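Side-chain contacts in sialidase B (Streptococcus pneumoniae serotype 4, PDB 4XJW), which cleaves alpha-2,3-, alpha-2,6- and alpha-2,8-linked terminal sialic acids from glycans as a family 33 glycosidase and acts as an intramolecular trans-sialidase: residues A[57-62]-A[141-146]; A[364-367]-A[371-374]. The protein carries 1 engineered substitution. All coordinates share one frame; numbering follows the deposited sequence.

Contact 1 (A[57-62]-A[141-146]); sequences AGFKNN and NINGID
N62 meets N143 through a single direct hydrogen bond: its amide nitrogen ND2 donates to the backbone oxygen of N143, with ND2 to O at 2.9 Å and an N-H...O angle of 166°. The acceptor lies in the N62 amide plane, whereas the donor is tilted 18° from the N143 carbonyl plane. With CG of N62 set anti to its own carbonyl carbon (chi1 -79°), the amide reaches across to the other loop. ND2 also passes 3.6 Å from CB of N143, and the two asparagine side chains run side by side, pointing the same way. The CG2 methyl of I142 packs against N62, 3.7 Å from its C and 3.8 Å from its CB. Both amide nitrogens, ND2 of N62 and ND2 of N143, also donate to OE1 of Q82, while OD1 of N62 accepts from the backbone N of A81. The contact joins the loops leading into strands 63-69 and 147-150 of the N-terminal sialidase domain, away from the annotated sites. With its oxygen and nitrogen both bonded, the buried amide of N62 is held in one orientation, and its polarity is met by neighbouring loops.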
loop_
_atom_site.group_PDB
_atom_site.type_symbol
_atom_site.label_atom_id
_atom_site.label_comp_id
_atom_site.label_asym_id
_atom_site.label_seq_id
_atom_site.Cartn_x
_atom_site.Cartn_y
_atom_site.Cartn_z
ATOM N N ALA A 57 -14.011 15.738 -41.988
ATOM C CA ALA A 57 -15.347 16.045 -41.494
ATOM C C ALA A 57 -16.197 14.785 -41.580
ATOM O O ALA A 57 -16.119 14.054 -42.564
ATOM C CB ALA A 57 -15.970 17.165 -42.312
ATOM N N GLY A 58 -16.985 14.520 -40.541
ATOM C CA GLY A 58 -17.838 13.343 -40.515
ATOM C C GLY A 58 -17.201 12.108 -39.895
ATOM O O GLY A 58 -17.872 11.088 -39.722
ATOM N N PHE A 59 -15.911 12.184 -39.567
ATOM C CA PHE A 59 -15.201 11.016 -39.035
ATOM C C PHE A 59 -14.512 11.302 -37.702
ATOM O O PHE A 59 -13.417 10.784 -37.442
ATOM C CB PHE A 59 -14.183 10.497 -40.059
ATOM C CG PHE A 59 -14.816 9.950 -41.309
ATOM C CD1 PHE A 59 -15.182 8.614 -41.386
ATOM C CD2 PHE A 59 -15.065 10.778 -42.397
ATOM C CE1 PHE A 59 -15.776 8.103 -42.533
ATOM C CE2 PHE A 59 -15.652 10.275 -43.548
ATOM C CZ PHE A 59 -16.010 8.938 -43.617
ATOM N N LYS A 60 -15.147 12.112 -36.858
ATOM C CA LYS A 60 -14.497 12.559 -35.633
ATOM C C LYS A 60 -14.294 11.430 -34.628
ATOM O O LYS A 60 -13.492 11.571 -33.710
ATOM C CB LYS A 60 -15.247 13.727 -34.992
ATOM C CG LYS A 60 -16.470 13.323 -34.208
ATOM C CD LYS A 60 -17.078 14.538 -33.528
ATOM C CE LYS A 60 -18.078 14.113 -32.470
ATOM N NZ LYS A 60 -18.933 13.000 -32.948
ATOM N N ASN A 61 -15.011 10.321 -34.795
ATOM C CA ASN A 61 -14.854 9.176 -33.899
ATOM C C ASN A 61 -14.019 8.057 -34.504
ATOM O O ASN A 61 -14.193 6.883 -34.175
ATOM C CB ASN A 61 -16.224 8.658 -33.448
ATOM C CG ASN A 61 -16.991 9.684 -32.656
ATOM O OD1 ASN A 61 -16.399 10.581 -32.047
ATOM N ND2 ASN A 61 -18.320 9.573 -32.665
ATOM N N ASN A 62 -13.116 8.428 -35.405
ATOM C CA ASN A 62 -12.192 7.482 -35.987
ATOM C C ASN A 62 -10.779 7.886 -35.617
ATOM O O ASN A 62 -10.126 8.630 -36.359
ATOM C CB ASN A 62 -12.316 7.455 -37.514
ATOM C CG ASN A 62 -13.495 6.639 -37.999
ATOM O OD1 ASN A 62 -14.533 6.556 -37.340
ATOM N ND2 ASN A 62 -13.339 6.026 -39.175
ATOM N N ASN A 141 -5.508 0.235 -38.776
ATOM C CA ASN A 141 -6.626 -0.085 -39.653
ATOM C C ASN A 141 -7.895 0.690 -39.318
ATOM O O ASN A 141 -8.995 0.312 -39.728
ATOM C CB ASN A 141 -6.899 -1.590 -39.678
ATOM C CG ASN A 141 -7.701 -2.017 -40.900
ATOM O OD1 ASN A 141 -7.497 -1.501 -42.002
ATOM N ND2 ASN A 141 -8.623 -2.950 -40.706
ATOM N N ILE A 142 -7.748 1.780 -38.575
ATOM C CA ILE A 142 -8.881 2.672 -38.363
ATOM C C ILE A 142 -9.242 3.325 -39.705
ATOM O O ILE A 142 -8.376 3.863 -40.397
ATOM C CB ILE A 142 -8.592 3.714 -37.267
ATOM C CG1 ILE A 142 -8.476 3.021 -35.906
ATOM C CG2 ILE A 142 -9.669 4.778 -37.227
ATOM C CD1 ILE A 142 -7.779 3.851 -34.844
ATOM N N ASN A 143 -10.513 3.234 -40.084
ATOM C CA ASN A 143 -10.944 3.676 -41.410
ATOM C C ASN A 143 -10.600 5.130 -41.701
ATOM O O ASN A 143 -11.010 6.032 -40.971
ATOM C CB ASN A 143 -12.446 3.455 -41.588
ATOM C CG ASN A 143 -12.901 3.700 -43.021
ATOM O OD1 ASN A 143 -12.186 3.376 -43.975
ATOM N ND2 ASN A 143 -14.082 4.285 -43.177
ATOM N N GLY A 144 -9.823 5.346 -42.756
ATOM C CA GLY A 144 -9.526 6.694 -43.208
ATOM C C GLY A 144 -8.495 7.484 -42.423
ATOM O O GLY A 144 -8.440 8.705 -42.547
ATOM N N ILE A 145 -7.681 6.810 -41.612
ATOM C CA ILE A 145 -6.594 7.496 -40.920
ATOM C C ILE A 145 -5.743 8.281 -41.921
ATOM O O ILE A 145 -5.358 7.748 -42.965
ATOM C CB ILE A 145 -5.706 6.518 -40.110
ATOM C CG1 ILE A 145 -6.296 6.294 -38.716
ATOM C CG2 ILE A 145 -4.302 7.067 -39.958
ATOM C CD1 ILE A 145 -5.475 5.343 -37.871
ATOM N N ASP A 146 -5.498 9.553 -41.617
ATOM C CA ASP A 146 -4.710 10.421 -42.488
ATOM C C ASP A 146 -3.831 11.412 -41.728
ATOM O O ASP A 146 -3.188 12.268 -42.335
ATOM C CB ASP A 146 -5.617 11.166 -43.486
ATOM C CG ASP A 146 -6.684 12.030 -42.812
ATOM O OD1 ASP A 146 -6.513 12.461 -41.651
ATOM O OD2 ASP A 146 -7.715 12.298 -43.471
#

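Contact 2 (A[364-367]-A[371-374]); sequences YTIN and EVLE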
loop_
_atom_site.group_PDB
_atom_site.type_symbol
_atom_site.label_atom_id
_atom_site.label_comp_id
_atom_site.label_asym_id
_atom_site.label_seq_id
_atom_site.Cartn_x
_atom_site.Cartn_y
_atom_site.Cartn_z
ATOM N N TYR A 364 -8.621 -31.991 23.383
ATOM C CA TYR A 364 -8.101 -31.073 22.376
ATOM C C TYR A 364 -7.065 -30.130 22.952
ATOM O O TYR A 364 -7.193 -29.672 24.087
ATOM C CB TYR A 364 -9.227 -30.236 21.785
ATOM C CG TYR A 364 -10.279 -31.039 21.070
ATOM C CD1 TYR A 364 -10.069 -31.490 19.775
ATOM C CD2 TYR A 364 -11.481 -31.333 21.689
ATOM C CE1 TYR A 364 -11.033 -32.217 19.113
ATOM C CE2 TYR A 364 -12.455 -32.052 21.040
ATOM C CZ TYR A 364 -12.224 -32.496 19.754
ATOM O OH TYR A 364 -13.188 -33.219 19.107
ATOM N N THR A 365 -6.045 -29.835 22.154
ATOM C CA THR A 365 -5.069 -28.816 22.507
ATOM C C THR A 365 -4.845 -27.863 21.337
ATOM O O THR A 365 -5.196 -28.166 20.194
ATOM C CB THR A 365 -3.720 -29.428 22.941
ATOM O OG1 THR A 365 -3.179 -30.212 21.871
ATOM C CG2 THR A 365 -3.889 -30.306 24.179
ATOM N N ILE A 366 -4.273 -26.703 21.642
ATOM C CA ILE A 366 -3.898 -25.719 20.635
ATOM C C ILE A 366 -2.376 -25.593 20.656
ATOM O O ILE A 366 -1.793 -25.413 21.723
ATOM C CB ILE A 366 -4.528 -24.350 20.953
ATOM C CG1 ILE A 366 -6.043 -24.476 21.147
ATOM C CG2 ILE A 366 -4.199 -23.334 19.879
ATOM C CD1 ILE A 366 -6.793 -24.976 19.912
ATOM N N ASN A 367 -1.730 -25.691 19.497
ATOM C CA ASN A 367 -0.274 -25.538 19.446
ATOM C C ASN A 367 0.149 -24.069 19.323
ATOM O O ASN A 367 -0.686 -23.173 19.444
ATOM C CB ASN A 367 0.376 -26.430 18.368
ATOM C CG ASN A 367 0.010 -26.024 16.940
ATOM O OD1 ASN A 367 -0.518 -24.942 16.696
ATOM N ND2 ASN A 367 0.303 -26.901 15.987
ATOM N N GLU A 371 -3.135 -23.843 15.954
ATOM C CA GLU A 371 -3.762 -24.961 15.265
ATOM C C GLU A 371 -4.363 -25.956 16.253
ATOM O O GLU A 371 -3.853 -26.125 17.364
ATOM C CB GLU A 371 -2.744 -25.636 14.349
ATOM C CG GLU A 371 -2.281 -24.723 13.211
ATOM C CD GLU A 371 -0.974 -25.165 12.565
ATOM O OE1 GLU A 371 -0.383 -26.169 13.015
ATOM O OE2 GLU A 371 -0.540 -24.495 11.604
ATOM N N VAL A 372 -5.452 -26.604 15.847
ATOM C CA VAL A 372 -6.182 -27.521 16.722
ATOM C C VAL A 372 -5.655 -28.949 16.624
ATOM O O VAL A 372 -5.523 -29.499 15.526
ATOM C CB VAL A 372 -7.681 -27.541 16.379
ATOM C CG1 VAL A 372 -8.429 -28.477 17.323
ATOM C CG2 VAL A 372 -8.260 -26.138 16.441
ATOM N N LEU A 373 -5.359 -29.547 17.774
ATOM C CA LEU A 373 -4.955 -30.944 17.827
ATOM C C LEU A 373 -5.988 -31.737 18.617
ATOM O O LEU A 373 -6.553 -31.231 19.583
ATOM C CB LEU A 373 -3.578 -31.086 18.483
ATOM C CG LEU A 373 -2.329 -30.901 17.608
ATOM C CD1 LEU A 373 -2.210 -29.501 17.047
ATOM C CD2 LEU A 373 -1.079 -31.242 18.391
ATOM N N GLU A 374 -6.251 -32.969 18.192
ATOM C CA GLU A 374 -7.092 -33.874 18.968
ATOM C C GLU A 374 -6.274 -35.094 19.374
ATOM O O GLU A 374 -5.793 -35.844 18.522
ATOM C CB GLU A 374 -8.334 -34.302 18.183
ATOM C CG GLU A 374 -9.245 -35.248 18.966
ATOM C CD GLU A 374 -10.432 -35.724 18.154
ATOM O OE1 GLU A 374 -10.434 -35.510 16.924
ATOM O OE2 GLU A 374 -11.362 -36.304 18.750
HETATM O O HOH W 1 -12.919 -33.982 16.589
#
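N367 and E371 are tied by three hydrogen bonds. ND2 of N367 donates to OE1 of E371 at 3.1 Å in an almost straight line (178°), reaching the carboxylate from above its plane. OD1 of the same amide accepts from E371 N at 2.9 Å, the donor standing above the carbonyl plane. N367 N completes the set with E371 O, 3.0 Å. CG of N367, between its backbone N and carbonyl carbon (chi1 67°), places the amide beside E371, within bonding distance of its N and OE1. Next along the strands, T365 and L373 form a hydrogen-bonded antiparallel pair: L373 N to T365 O is 2.8 Å and T365 N to L373 O is 3.0 Å. Residues 364-366 and 372-374 run antiparallel, their directions 151° apart, as part of the hairpin of strands 360-366 and 372-374 within a larger antiparallel sheet; N367 and E371 stand where the connecting residues leave and rejoin it. On the face carrying Y364, I366, V372 and E374, the tyrosine ring and the extended E374 chain run alongside one another, CE1 of Y364 lying 3.5 Å from CG of E374. One water bridges OH of Y364 and OE1 of E374. CD1 of I366 meets CG2 of V372 at 3.9 Å, and V406 touches both side chains. On the other face, OG1 of T365 lies against CB of L373.

Both segments of contact 1 precede those of contact 2 in sequence. Their centres are 70 Å apart, with the chain's centre between them, and their nearest atoms are about 55 Å apart. They share no sheet. Contact 1 links two loops that lead into strands 63-69 and 147-150, both in one six-stranded antiparallel sheet of the N-terminal domain, and spans 78 intervening residues. Contact 2 is local, with three residues between its segments, and belongs to the separate antiparallel sheet containing strands 352-355, 360-366, 372-374 and 377-387. The two do not touch, both are away from the annotated sites, and each packs a different outlying part of the chain.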